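Local coordinates for protein D-glycero-beta-D-manno-heptose-1,7-bisphosphate 7-phosphatase (Mesorhizobium loti, PDB 2O2X) that removes the C-7 phosphate of D-glycero-beta-D-manno-heptose 1,7-bisphosphate to give the 1-phosphate, a magnesium-dependent step in ADP-heptose biosynthesis, at residues E103-E107 against E108-V112; S200-G203 against D204-A207. All coordinates share one frame; numbering follows the deposited sequence.

Interaction 1. Residues E103-E107 against E108-V112; sequences ELLRE and EGVFV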
# COMPACT_ATOMS: atom_id res chain seq x y z
N GLU A 103 -8.85 -10.82 -5.82
CA GLU A 103 -9.15 -12.13 -6.44
C GLU A 103 -7.98 -12.69 -7.23
O GLU A 103 -7.63 -13.88 -7.10
CB GLU A 103 -10.40 -12.04 -7.33
CG GLU A 103 -10.72 -13.32 -8.09
CD GLU A 103 -10.85 -14.57 -7.21
OE1 GLU A 103 -11.12 -14.47 -5.99
OE2 GLU A 103 -10.70 -15.68 -7.77
N LEU A 104 -7.34 -11.84 -8.02
CA LEU A 104 -6.16 -12.28 -8.76
C LEU A 104 -5.03 -12.69 -7.82
O LEU A 104 -4.30 -13.67 -8.07
CB LEU A 104 -5.70 -11.21 -9.74
CG LEU A 104 -6.64 -10.98 -10.93
CD1 LEU A 104 -6.24 -9.72 -11.63
CD2 LEU A 104 -6.59 -12.17 -11.86
N LEU A 105 -4.85 -11.97 -6.72
CA LEU A 105 -3.85 -12.33 -5.73
C LEU A 105 -4.18 -13.69 -5.09
O LEU A 105 -3.31 -14.52 -4.87
CB LEU A 105 -3.76 -11.25 -4.65
CG LEU A 105 -3.13 -9.91 -5.03
CD1 LEU A 105 -3.19 -8.96 -3.85
CD2 LEU A 105 -1.72 -10.07 -5.54
N ARG A 106 -5.45 -13.89 -4.78
CA ARG A 106 -5.91 -15.19 -4.24
C ARG A 106 -5.55 -16.34 -5.18
O ARG A 106 -5.10 -17.39 -4.72
CB ARG A 106 -7.42 -15.18 -4.01
CG ARG A 106 -7.91 -16.40 -3.20
CD ARG A 106 -9.42 -16.57 -3.23
NE ARG A 106 -9.94 -16.87 -4.57
CZ ARG A 106 -9.90 -18.07 -5.16
NH1 ARG A 106 -9.37 -19.13 -4.56
NH2 ARG A 106 -10.40 -18.22 -6.39
N GLU A 107 -5.72 -16.12 -6.47
CA GLU A 107 -5.39 -17.14 -7.47
C GLU A 107 -3.91 -17.45 -7.52
O GLU A 107 -3.52 -18.52 -7.96
CB GLU A 107 -5.90 -16.72 -8.84
CG GLU A 107 -7.42 -16.75 -8.93
CD GLU A 107 -7.95 -16.16 -10.22
OE1 GLU A 107 -7.15 -15.83 -11.13
OE2 GLU A 107 -9.18 -16.00 -10.34
N GLU A 108 -3.07 -16.51 -7.07
CA GLU A 108 -1.63 -16.71 -6.93
C GLU A 108 -1.21 -17.22 -5.55
O GLU A 108 -0.00 -17.41 -5.27
CB GLU A 108 -0.88 -15.38 -7.21
CG GLU A 108 -1.09 -14.78 -8.59
CD GLU A 108 -0.56 -15.64 -9.70
OE1 GLU A 108 0.44 -16.37 -9.51
OE2 GLU A 108 -1.18 -15.58 -10.79
N GLY A 109 -2.19 -17.40 -4.67
CA GLY A 109 -1.98 -17.91 -3.35
C GLY A 109 -1.45 -16.91 -2.35
O GLY A 109 -0.82 -17.29 -1.35
N VAL A 110 -1.70 -15.62 -2.60
CA VAL A 110 -1.22 -14.57 -1.69
C VAL A 110 -2.40 -13.67 -1.30
O VAL A 110 -3.47 -13.71 -1.91
CB VAL A 110 -0.02 -13.75 -2.27
CG1 VAL A 110 1.11 -14.71 -2.72
CG2 VAL A 110 -0.43 -12.86 -3.44
N PHE A 111 -2.19 -12.89 -0.25
CA PHE A 111 -3.26 -12.07 0.28
C PHE A 111 -2.74 -10.80 0.94
O PHE A 111 -1.55 -10.65 1.22
CB PHE A 111 -4.09 -12.87 1.29
CG PHE A 111 -3.29 -13.69 2.20
CD1 PHE A 111 -2.69 -13.14 3.30
CD2 PHE A 111 -3.07 -15.04 1.93
CE1 PHE A 111 -1.90 -13.92 4.16
CE2 PHE A 111 -2.30 -15.81 2.78
CZ PHE A 111 -1.71 -15.25 3.89
N VAL A 112 -3.68 -9.89 1.18
CA VAL A 112 -3.40 -8.70 1.98
C VAL A 112 -4.34 -8.71 3.19
O VAL A 112 -5.27 -9.52 3.29
CB VAL A 112 -3.54 -7.41 1.17
CG1 VAL A 112 -2.75 -7.48 -0.15
CG2 VAL A 112 -4.97 -7.05 0.91
O HOH W 1 -3.84 -14.47 -10.68
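Leu-105 and Val-110 make the tight side of this contact, CD2 of the leucine lying 3.7 Å from CG2 of the valine as the two side chains cross at a slant. The other leucine branch goes further along the chain: CD1 meets CG1 of Val-112 at 4.0 Å, roughly at a right angle. In Leu-105, chi1 (-71°) puts CG beside the backbone N, and the branch at CG then offers one methyl to each valine. Around them, Leu-57 and Leu-62 touch Leu-105, while Ile-65, on helix 62-71 like Leu-62, touches Val-110.

What folds the chain back over Leu-105 is a Schellman motif closing helix 91-107. Gly-109 takes positive phi (79°), and Val-110 N reaches back to Leu-105 O in a nearly straight bond of 3.0 Å, while Gly-109 N bonds to Arg-106 O at 2.9 Å from well above the carbonyl plane. Glu-108 N has just weak bonds, to the carbonyls of Leu-104 and Leu-105.

The outer side is polar and faces solvent. Glu-108, bent at chi2 (-63°), curls its carboxylate back over the last turn, where a water donates to both its OE2 and Leu-104 O. Further round the helix, Arg-106 grips Glu-103 side-on: Glu-103 OE1 sits in the guanidinium plane, 3.0 Å from Arg-106 NE, while Glu-103 OE2, 2.9 Å from Arg-106 NH2, is tilted from it, a salt bridge between residues i and i+3.

Interaction 2. Residues S200-G203 against D204-A207; sequences SELG and DLLA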
# COMPACT_ATOMS: atom_id res chain seq x y z
N SER A 200 17.82 -8.82 -8.20
CA SER A 200 18.74 -8.65 -7.10
C SER A 200 18.18 -7.71 -6.04
O SER A 200 18.27 -7.98 -4.85
CB SER A 200 20.09 -8.15 -7.60
OG SER A 200 20.98 -8.00 -6.52
N GLU A 201 17.61 -6.60 -6.52
CA GLU A 201 17.01 -5.62 -5.63
C GLU A 201 15.76 -6.16 -4.94
O GLU A 201 15.53 -5.84 -3.78
CB GLU A 201 16.81 -4.32 -6.37
CG GLU A 201 18.19 -3.65 -6.62
CD GLU A 201 18.22 -2.49 -7.61
OE1 GLU A 201 17.18 -2.11 -8.20
OE2 GLU A 201 19.33 -1.94 -7.80
N LEU A 202 14.97 -6.99 -5.62
CA LEU A 202 13.86 -7.68 -4.98
C LEU A 202 14.39 -8.53 -3.84
O LEU A 202 13.84 -8.56 -2.76
CB LEU A 202 13.07 -8.51 -5.99
CG LEU A 202 12.00 -9.42 -5.42
CD1 LEU A 202 10.95 -8.63 -4.68
CD2 LEU A 202 11.36 -10.23 -6.49
N GLY A 203 15.54 -9.18 -4.06
CA GLY A 203 16.17 -9.95 -2.99
C GLY A 203 16.46 -9.16 -1.75
O GLY A 203 16.32 -9.68 -0.65
N ASP A 204 16.92 -7.92 -1.92
CA ASP A 204 17.19 -7.03 -0.80
C ASP A 204 15.89 -6.81 -0.03
O ASP A 204 15.87 -6.84 1.20
CB ASP A 204 17.74 -5.67 -1.23
CG ASP A 204 19.05 -5.77 -2.03
OD1 ASP A 204 19.88 -6.64 -1.72
OD2 ASP A 204 19.23 -4.97 -2.98
N LEU A 205 14.81 -6.52 -0.75
CA LEU A 205 13.53 -6.36 -0.09
C LEU A 205 13.06 -7.62 0.66
O LEU A 205 12.61 -7.52 1.80
CB LEU A 205 12.46 -5.92 -1.12
CG LEU A 205 10.99 -5.95 -0.69
CD1 LEU A 205 10.81 -4.99 0.45
CD2 LEU A 205 10.07 -5.60 -1.85
N LEU A 206 13.18 -8.78 0.02
CA LEU A 206 12.77 -10.03 0.64
C LEU A 206 13.58 -10.30 1.90
O LEU A 206 13.02 -10.73 2.90
CB LEU A 206 12.81 -11.24 -0.32
CG LEU A 206 11.97 -11.10 -1.60
CD1 LEU A 206 11.85 -12.44 -2.27
CD2 LEU A 206 10.58 -10.53 -1.32
N ALA A 207 14.88 -10.02 1.87
CA ALA A 207 15.70 -10.20 3.06
C ALA A 207 15.20 -9.31 4.18
O ALA A 207 15.13 -9.71 5.36
CB ALA A 207 17.15 -9.91 2.77
O HOH W 2 20.84 -8.35 -3.57
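Asp-204 begins the second turn by leaning back over Ser-200 and Glu-201. Its N bonds to Ser-200 O at 3.2 Å, and with CG beside that N (chi1 -59°) the carboxylate lies back along the preceding turn, OD2 coming to 3.5 Å from Glu-201 CA. One water ties this end together, donating to Asp-204 OD1 (2.7 Å) and to Ser-200 O while accepting from Ser-200 OG. Leu-205 follows on the buried side, its CB resting 3.4 Å from Leu-202 O and its side chain turned onto Leu-196 and Trp-179 of the sheet. Leu-206 N donates to Leu-202 O at 2.9 Å, and Leu-206 CD2 packs 3.9 Å from Leu-202 CD1, an i to i+4 leucine pair laid against Pro-63, Ala-64 and Thr-67 of helix 62-71. Ala-207 closes the walk with N on Gly-203 O at 2.9 Å.

This part of helix 199-211 is thus two-sided, its leucines turned to helix 62-71 and strand 191-196, its other edge polar and hydrated. Glu-201 and Asp-204 are like charges whose carboxylates stay apart; the salt bridge of Glu-201 to Arg-197 probably eases their repulsion.

Interaction 1 closes helix 91-107 and interaction 2 lies within helix 199-211; their centres are 21 Å apart and their nearest atoms about 10 Å, with no direct touch. Both pack on one and the same helix, 62-71, of the HAD-like alpha/beta fold, on residues adjacent in sequence: Leu-62 and Ile-65 meet interaction 1, Pro-63 and Ala-64 interaction 2. Neither is in the catalytic site: the side chain of Leu-105 lies about 7 Å from that of Arg-38, a probable substrate-binding residue, and that of Leu-205 about 11 Å from the side chain of Asp-37, the probable nucleophile. Bound glycerol is about 12 Å from the side chain of Leu-105 and about 11 Å from that of Leu-202.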